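Side-chain contacts in putative hexose oxidase (Nonomuraea sp. ATCC 39727, PDB 5AWV), which probably oxidises a sugar of glycopeptide antibiotics such as teicoplanin, using covalently bound FAD: residues A[294-299]-A[304-309]; A[194-199]-A[204-209]. All blocks are in the same frame, centred on the assembly; numbering follows the deposited sequence.

Contact 1: A[294-299]-A[304-309]; sequences QLMIGN and MGESGF. With T55 (8-methylnonanoic acid), chain Z.
Phe309 and Ile297 lie side by side and point the same way, and their contact is the tightly packed end of this pairing. Ile297 CG2 sits over one face of the Phe309 ring, toward its rim, 4.2 Å from the ring centroid. CG1 of Ile297 comes to 4.0 Å from Phe309 CE1. Leu295 CD1 approaches the ring at its edge, near the ring plane. Phe267 and Leu270 of helix 264-280, with Phe257 and Trp259, pack further around this aromatic side chain. Segment 294-299 ends strand 291-298. Segment 304-309 is the loop that leads into strand 309-316, which Phe309 begins; the two strands are antiparallel neighbours in the large sheet. Ile297 and Phe309 form a non-hydrogen-bonded pair there. The CA-H of Phe309 points at Met296 O, 3.2 Å from Phe309 CA to that oxygen. Beyond the pair, Gly308 N donates to Asn299 O over 2.9 Å, from above the carbonyl plane. Gly298 N to Gly308 O is a weak bond. Met296, bent at chi3 (81°), brings CE to 3.4 Å from Glu306 O and crosses the Glu306 side chain. Both oxygens of the Glu306 carboxylate hydrogen-bond with the backbone of the bound glycopeptide.

The type I turn from Met304 to Ser307 is the more open side; Gly305 is exposed there. Met304 O accepts from both N and OG of Ser307. Ser307 OG is also hydrogen-bonded with Val301 N. The extended chain of Met304, partly exposed, ends with CE 3.5 Å from CAI of the 8-methylnonanoic acid.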
ATOM      1  N   GLN A 294     -12.685  -5.581 -11.808  1.00 16.52           N
ATOM      2  CA  GLN A 294     -12.696  -4.150 -11.901  1.00 18.02           C
ATOM      3  C   GLN A 294     -12.958  -3.605 -13.275  1.00 18.21           C
ATOM      4  O   GLN A 294     -12.365  -4.086 -14.226  1.00 17.10           O
ATOM      5  CB  GLN A 294     -11.401  -3.540 -11.328  1.00 20.86           C
ATOM      6  CG  GLN A 294     -10.136  -3.774 -12.005  1.00 23.10           C
ATOM      7  CD  GLN A 294      -8.977  -2.959 -11.336  1.00 29.06           C
ATOM      8  OE1 GLN A 294      -9.019  -2.602 -10.189  1.00 25.93           O
ATOM      9  NE2 GLN A 294      -7.962  -2.686 -12.089  1.00 28.65           N
ATOM     10  N   LEU A 295     -13.822  -2.624 -13.333  1.00 17.70           N
ATOM     11  CA  LEU A 295     -14.217  -2.007 -14.573  1.00 18.06           C
ATOM     12  C   LEU A 295     -13.347  -0.828 -14.844  1.00 17.05           C
ATOM     13  O   LEU A 295     -13.403   0.147 -14.164  1.00 17.50           O
ATOM     14  CB  LEU A 295     -15.721  -1.716 -14.581  1.00 17.40           C
ATOM     15  CG  LEU A 295     -16.303  -1.029 -15.856  1.00 18.92           C
ATOM     16  CD1 LEU A 295     -16.086  -1.862 -17.133  1.00 20.51           C
ATOM     17  CD2 LEU A 295     -17.742  -0.676 -15.696  1.00 19.91           C
ATOM     18  N   MET A 296     -12.525  -0.927 -15.881  1.00 16.66           N
ATOM     19  CA  MET A 296     -11.528   0.064 -16.165  1.00 16.70           C
ATOM     20  C   MET A 296     -11.985   0.823 -17.415  1.00 17.94           C
ATOM     21  O   MET A 296     -12.067   0.223 -18.476  1.00 19.85           O
ATOM     22  CB  MET A 296     -10.216  -0.587 -16.367  1.00 16.91           C
ATOM     23  CG  MET A 296      -9.713  -1.411 -15.123  1.00 20.65           C
ATOM     24  SD  MET A 296      -8.453  -2.630 -15.555  1.00 22.26           S
ATOM     25  CE  MET A 296      -7.105  -1.493 -15.581  1.00 21.11           C
ATOM     26  N   ILE A 297     -12.345   2.081 -17.232  1.00 17.10           N
ATOM     27  CA  ILE A 297     -12.942   2.902 -18.250  1.00 17.29           C
ATOM     28  C   ILE A 297     -11.844   3.901 -18.601  1.00 17.15           C
ATOM     29  O   ILE A 297     -11.809   5.022 -18.096  1.00 15.78           O
ATOM     30  CB  ILE A 297     -14.211   3.584 -17.803  1.00 17.65           C
ATOM     31  CG1 ILE A 297     -15.201   2.611 -17.175  1.00 17.91           C
ATOM     32  CG2 ILE A 297     -14.866   4.320 -18.971  1.00 19.50           C
ATOM     33  CD1 ILE A 297     -16.276   3.307 -16.411  1.00 18.74           C
ATOM     34  N   GLY A 298     -10.977   3.475 -19.513  1.00 17.29           N
ATOM     35  CA  GLY A 298      -9.787   4.210 -19.876  1.00 18.40           C
ATOM     36  C   GLY A 298      -9.674   4.416 -21.380  1.00 22.53           C
ATOM     37  O   GLY A 298     -10.339   3.723 -22.152  1.00 19.06           O
ATOM     38  N   ASN A 299      -8.879   5.417 -21.781  1.00 26.27           N
ATOM     39  CA  ASN A 299      -8.422   5.465 -23.197  1.00 29.58           C
ATOM     40  C   ASN A 299      -7.318   4.431 -23.447  1.00 29.03           C
ATOM     41  O   ASN A 299      -6.627   3.922 -22.511  1.00 29.25           O
ATOM     42  CB  ASN A 299      -8.045   6.889 -23.683  1.00 28.81           C
ATOM     43  CG  ASN A 299      -6.804   7.438 -22.981  1.00 33.28           C
ATOM     44  OD1 ASN A 299      -6.676   7.334 -21.770  1.00 31.45           O
ATOM     45  ND2 ASN A 299      -5.866   7.950 -23.737  1.00 29.83           N
ATOM     46  N   MET A 304       0.863   0.146 -23.331  1.00 52.68           N
ATOM     47  CA  MET A 304       0.483   0.138 -21.917  1.00 51.15           C
ATOM     48  C   MET A 304      -0.620  -0.926 -21.799  1.00 51.71           C
ATOM     49  O   MET A 304      -1.788  -0.692 -22.174  1.00 50.72           O
ATOM     50  CB  MET A 304       0.007   1.542 -21.521  1.00 50.33           C
ATOM     51  CG  MET A 304      -0.385   1.745 -20.063  1.00 52.19           C
ATOM     52  SD  MET A 304      -1.200   3.354 -19.735  1.00 59.25           S
ATOM     53  CE  MET A 304      -2.000   3.001 -18.137  1.00 56.48           C
ATOM     54  N   GLY A 305      -0.258  -2.103 -21.298  1.00 46.16           N
ATOM     55  CA  GLY A 305      -1.216  -3.204 -21.239  1.00 48.24           C
ATOM     56  C   GLY A 305      -2.447  -2.950 -20.346  1.00 44.32           C
ATOM     57  O   GLY A 305      -3.508  -3.520 -20.576  1.00 42.55           O
ATOM     58  N   GLU A 306      -2.329  -2.073 -19.358  1.00 39.99           N
ATOM     59  CA  GLU A 306      -3.403  -1.872 -18.391  1.00 41.81           C
ATOM     60  C   GLU A 306      -4.311  -0.722 -18.863  1.00 37.73           C
ATOM     61  O   GLU A 306      -5.237  -0.312 -18.174  1.00 40.63           O
ATOM     62  CB  GLU A 306      -2.754  -1.584 -17.022  1.00 46.80           C
ATOM     63  CG  GLU A 306      -3.295  -2.307 -15.787  1.00 57.00           C
ATOM     64  CD  GLU A 306      -3.438  -3.845 -15.832  1.00 53.38           C
ATOM     65  OE1 GLU A 306      -2.643  -4.584 -15.189  1.00 55.31           O
ATOM     66  OE2 GLU A 306      -4.446  -4.323 -16.384  1.00 46.94           O
ATOM     67  N   SER A 307      -4.064  -0.197 -20.051  1.00 34.21           N
ATOM     68  CA  SER A 307      -4.869   0.884 -20.562  1.00 29.87           C
ATOM     69  C   SER A 307      -6.080   0.331 -21.247  1.00 28.32           C
ATOM     70  O   SER A 307      -6.241  -0.871 -21.350  1.00 30.21           O
ATOM     71  CB  SER A 307      -4.026   1.761 -21.503  1.00 34.87           C
ATOM     72  OG  SER A 307      -3.903   1.204 -22.804  1.00 38.74           O
ATOM     73  N   GLY A 308      -6.957   1.202 -21.691  1.00 26.44           N
ATOM     74  CA  GLY A 308      -8.144   0.788 -22.407  1.00 26.91           C
ATOM     75  C   GLY A 308      -9.361   0.625 -21.540  1.00 25.08           C
ATOM     76  O   GLY A 308      -9.406   1.077 -20.375  1.00 22.85           O
ATOM     77  N   PHE A 309     -10.366   0.046 -22.171  1.00 21.15           N
ATOM     78  CA  PHE A 309     -11.706  -0.072 -21.690  1.00 20.67           C
ATOM     79  C   PHE A 309     -11.942  -1.556 -21.537  1.00 21.72           C
ATOM     80  O   PHE A 309     -12.141  -2.263 -22.529  1.00 17.83           O
ATOM     81  CB  PHE A 309     -12.644   0.559 -22.724  1.00 21.20           C
ATOM     82  CG  PHE A 309     -14.031   0.895 -22.212  1.00 22.26           C
ATOM     83  CD1 PHE A 309     -14.563   0.377 -20.987  1.00 19.92           C
ATOM     84  CD2 PHE A 309     -14.854   1.689 -22.972  1.00 22.76           C
ATOM     85  CE1 PHE A 309     -15.820   0.652 -20.616  1.00 18.51           C
ATOM     86  CE2 PHE A 309     -16.111   2.048 -22.533  1.00 21.28           C
ATOM     87  CZ  PHE A 309     -16.609   1.532 -21.341  1.00 21.39           C
TER
HETATM   88  CAD T55 Z 101      -0.009   8.718 -19.693  1.00 62.24           C
HETATM   89  CAE T55 Z 101       1.205   7.869 -19.414  1.00 51.12           C
HETATM   90  CAG T55 Z 101       0.805   6.580 -18.697  1.00 56.19           C
HETATM   91  CAH T55 Z 101       0.287   6.902 -17.291  1.00 55.05           C
HETATM   92  CAI T55 Z 101      -0.319   5.669 -16.632  1.00 57.64           C
HETATM   93  CAJ T55 Z 101      -0.812   5.998 -15.220  1.00 53.15           C
HETATM   94  CAK T55 Z 101      -0.953   4.701 -14.458  1.00 59.75           C
HETATM   95  CAL T55 Z 101      -1.234   4.928 -12.964  1.00 61.55           C
HETATM   96  CAF T55 Z 101       1.871   7.558 -20.736  1.00 54.50           C
HETATM   97  C   T55 Z 101      -1.493   3.560 -12.317  1.00 71.92           C
HETATM   98  O   T55 Z 101      -1.410   2.486 -12.954  1.00 61.11           O

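Contact 2: A[194-199]-A[204-209]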
ATOM      1  N   ARG A 194      10.714   6.435  21.960  1.00 21.85           N
ATOM      2  CA  ARG A 194      10.391   5.273  22.688  1.00 23.20           C
ATOM      3  C   ARG A 194       9.808   4.198  21.752  1.00 23.65           C
ATOM      4  O   ARG A 194       9.146   4.565  20.765  1.00 24.42           O
ATOM      5  CB  ARG A 194       9.296   5.602  23.739  1.00 28.86           C
ATOM      6  CG  ARG A 194       9.845   5.863  25.130  1.00 43.72           C
ATOM      7  CD  ARG A 194      10.084   7.326  25.402  1.00 52.60           C
ATOM      8  NE  ARG A 194      10.726   7.539  26.715  1.00 60.09           N
ATOM      9  CZ  ARG A 194      12.017   7.324  27.000  1.00 58.52           C
ATOM     10  NH1 ARG A 194      12.890   6.851  26.096  1.00 57.18           N
ATOM     11  NH2 ARG A 194      12.438   7.571  28.225  1.00 66.72           N
ATOM     12  N   VAL A 195       9.883   2.934  22.152  1.00 20.34           N
ATOM     13  CA  VAL A 195       9.357   1.841  21.395  1.00 22.19           C
ATOM     14  C   VAL A 195       8.179   1.275  22.135  1.00 24.60           C
ATOM     15  O   VAL A 195       8.265   0.997  23.335  1.00 21.03           O
ATOM     16  CB  VAL A 195      10.417   0.759  21.240  1.00 23.49           C
ATOM     17  CG1 VAL A 195       9.861  -0.464  20.481  1.00 22.36           C
ATOM     18  CG2 VAL A 195      11.626   1.351  20.561  1.00 20.75           C
ATOM     19  N   ILE A 196       7.071   1.052  21.418  1.00 19.66           N
ATOM     20  CA  ILE A 196       5.889   0.493  21.962  1.00 19.35           C
ATOM     21  C   ILE A 196       5.425  -0.691  21.122  1.00 21.22           C
ATOM     22  O   ILE A 196       5.289  -0.566  19.905  1.00 19.59           O
ATOM     23  CB  ILE A 196       4.771   1.565  22.019  1.00 21.95           C
ATOM     24  CG1 ILE A 196       5.190   2.678  22.962  1.00 28.91           C
ATOM     25  CG2 ILE A 196       3.455   0.925  22.424  1.00 25.53           C
ATOM     26  CD1 ILE A 196       4.145   3.702  23.244  1.00 33.67           C
ATOM     27  N   VAL A 197       5.147  -1.819  21.764  1.00 19.20           N
ATOM     28  CA  VAL A 197       4.458  -2.896  21.117  1.00 20.63           C
ATOM     29  C   VAL A 197       2.990  -2.860  21.579  1.00 22.26           C
ATOM     30  O   VAL A 197       2.716  -2.995  22.768  1.00 21.36           O
ATOM     31  CB  VAL A 197       5.114  -4.244  21.396  1.00 19.49           C
ATOM     32  CG1 VAL A 197       4.279  -5.372  20.817  1.00 21.91           C
ATOM     33  CG2 VAL A 197       6.498  -4.301  20.804  1.00 18.25           C
ATOM     34  N   ALA A 198       2.061  -2.668  20.648  1.00 18.89           N
ATOM     35  CA  ALA A 198       0.605  -2.557  20.916  1.00 17.60           C
ATOM     36  C   ALA A 198      -0.161  -3.632  20.198  1.00 18.66           C
ATOM     37  O   ALA A 198       0.109  -3.903  19.005  1.00 17.57           O
ATOM     38  CB  ALA A 198       0.145  -1.121  20.475  1.00 17.69           C
ATOM     39  N   THR A 199      -1.048  -4.361  20.879  1.00 18.50           N
ATOM     40  CA  THR A 199      -1.726  -5.451  20.310  1.00 17.98           C
ATOM     41  C   THR A 199      -3.235  -5.256  20.276  1.00 18.19           C
ATOM     42  O   THR A 199      -3.770  -4.399  20.973  1.00 20.02           O
ATOM     43  CB  THR A 199      -1.509  -6.831  21.061  1.00 20.88           C
ATOM     44  OG1 THR A 199      -2.388  -6.899  22.214  1.00 22.93           O
ATOM     45  CG2 THR A 199      -0.067  -7.036  21.482  1.00 21.03           C
ATOM     46  N   ASP A 204      -5.056  -4.403  26.684  1.00 25.99           N
ATOM     47  CA  ASP A 204      -3.717  -4.020  26.196  1.00 22.36           C
ATOM     48  C   ASP A 204      -3.608  -2.574  26.499  1.00 20.45           C
ATOM     49  O   ASP A 204      -4.481  -1.823  26.108  1.00 20.62           O
ATOM     50  CB  ASP A 204      -3.574  -4.232  24.682  1.00 22.01           C
ATOM     51  CG  ASP A 204      -2.184  -3.943  24.234  1.00 21.34           C
ATOM     52  OD1 ASP A 204      -1.736  -2.821  24.409  1.00 21.22           O
ATOM     53  OD2 ASP A 204      -1.499  -4.887  23.734  1.00 23.76           O
ATOM     54  N   PRO A 205      -2.576  -2.152  27.213  1.00 20.92           N
ATOM     55  CA  PRO A 205      -2.549  -0.820  27.675  1.00 23.53           C
ATOM     56  C   PRO A 205      -2.259   0.209  26.599  1.00 24.55           C
ATOM     57  O   PRO A 205      -2.373   1.415  26.858  1.00 21.17           O
ATOM     58  CB  PRO A 205      -1.460  -0.839  28.697  1.00 25.73           C
ATOM     59  CG  PRO A 205      -0.556  -1.872  28.218  1.00 28.07           C
ATOM     60  CD  PRO A 205      -1.459  -2.927  27.751  1.00 28.08           C
ATOM     61  N   HIS A 206      -1.889  -0.256  25.388  1.00 22.84           N
ATOM     62  CA  HIS A 206      -1.769   0.649  24.225  1.00 20.29           C
ATOM     63  C   HIS A 206      -2.644   0.196  23.075  1.00 18.47           C
ATOM     64  O   HIS A 206      -2.306   0.428  21.878  1.00 17.05           O
ATOM     65  CB  HIS A 206      -0.298   0.681  23.823  1.00 23.46           C
ATOM     66  CG  HIS A 206       0.584   1.078  24.953  1.00 26.83           C
ATOM     67  ND1 HIS A 206       0.655   2.372  25.404  1.00 30.80           N
ATOM     68  CD2 HIS A 206       1.408   0.351  25.743  1.00 26.68           C
ATOM     69  CE1 HIS A 206       1.486   2.435  26.435  1.00 30.31           C
ATOM     70  NE2 HIS A 206       1.942   1.221  26.664  1.00 29.61           N
ATOM     71  N   HIS A 207      -3.791  -0.319  23.433  1.00 18.35           N
ATOM     72  CA  HIS A 207      -4.818  -0.786  22.479  1.00 19.75           C
ATOM     73  C   HIS A 207      -5.178   0.326  21.489  1.00 18.95           C
ATOM     74  O   HIS A 207      -5.394  -0.000  20.289  1.00 18.51           O
ATOM     75  CB  HIS A 207      -6.112  -1.212  23.208  1.00 20.11           C
ATOM     76  CG  HIS A 207      -7.033  -2.023  22.374  1.00 19.71           C
ATOM     77  ND1 HIS A 207      -8.230  -1.544  21.905  1.00 24.39           N
ATOM     78  CD2 HIS A 207      -6.917  -3.269  21.887  1.00 22.86           C
ATOM     79  CE1 HIS A 207      -8.865  -2.482  21.247  1.00 22.97           C
ATOM     80  NE2 HIS A 207      -8.116  -3.559  21.261  1.00 27.76           N
ATOM     81  N   ASP A 208      -5.257   1.570  21.978  1.00 16.90           N
ATOM     82  CA  ASP A 208      -5.470   2.761  21.166  1.00 17.36           C
ATOM     83  C   ASP A 208      -4.467   2.953  19.999  1.00 17.04           C
ATOM     84  O   ASP A 208      -4.868   3.257  18.866  1.00 14.83           O
ATOM     85  CB  ASP A 208      -5.651   4.046  21.975  1.00 19.36           C
ATOM     86  CG  ASP A 208      -4.403   4.436  22.850  1.00 23.92           C
ATOM     87  OD1 ASP A 208      -3.542   3.536  23.131  1.00 23.90           O
ATOM     88  OD2 ASP A 208      -4.302   5.659  23.234  1.00 24.70           O
ATOM     89  N   LEU A 209      -3.166   2.789  20.267  1.00 16.45           N
ATOM     90  CA  LEU A 209      -2.138   2.803  19.252  1.00 16.61           C
ATOM     91  C   LEU A 209      -2.296   1.704  18.171  1.00 15.59           C
ATOM     92  O   LEU A 209      -2.029   1.999  16.990  1.00 16.06           O
ATOM     93  CB  LEU A 209      -0.710   2.751  19.846  1.00 17.23           C
ATOM     94  CG  LEU A 209       0.446   3.029  18.895  1.00 17.17           C
ATOM     95  CD1 LEU A 209       0.367   4.463  18.418  1.00 18.37           C
ATOM     96  CD2 LEU A 209       1.762   2.798  19.586  1.00 19.10           C
TER
HETATM   97  O   HOH W   1       0.854  -2.928  24.849  1.00 24.90           O
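Asp204 OD2 is gripped by two groups of Thr199. Thr199 OG1 donates to Asp204 OD2 over 2.7 Å, on the anti side of the carboxylate. Thr199 N donates to Asp204 OD2 over 2.9 Å, from well above the carboxylate plane (63° out of it). Both donors come from the same face. Thr199 holds OG1 between its backbone N and carbonyl carbon (chi1 81°), which sets the hydroxyl and the N-H on one oxygen. Asp204 OD1 accepts from His206 N at 2.7 Å, nearly in line with its C-O bond, and closes an Asx turn. A water also donates to OD1 and to Val197 O, so it bridges the carboxylate to the strand. These bonds fix the rotation of the carboxylate and would probably favour its charged form.

Strand 193-199 is at the edge of an antiparallel five-stranded sheet in the FAD-binding part of the fold. A short loop leads from it into helix 207-212, with His206 as the N-cap residue, and the chain doubles back over the strand. Thr199 OG1 also accepts from Glu201 N within this loop.

The apolar side follows the strand. Ala198 CB packs against CB of His206 and CB of Leu209. Ile196 CG2 lies over one face of the His206 ring, 4.1 Å from its centroid, while Pro205 CB lies over the opposite face. Ile196 CG2 also touches Leu209 CD2 at 3.8 Å. Tyr509 of helix 499-509 hydrogen-bonds His206 ND1 through its hydroxyl and packs on Ile196 and Leu209.

The two contacts lie on opposite sides of the chain's centre. Their own centres are 43 Å apart, and their nearest atoms are about 28 Å apart. Contact 2 closes before contact 1 opens along the chain. Each follows a strand of a different antiparallel sheet. Contact 1 borders the substrate site: the side chain of Glu306 is about 7 Å from a bound aminoglucuronic acid sugar and about 8 Å from that of Cys151, a covalent attachment point of FAD. In contact 2 the side chain of Leu209 is about 10 Å from FAD and about 8 Å from that of Val224, an FAD-binding residue.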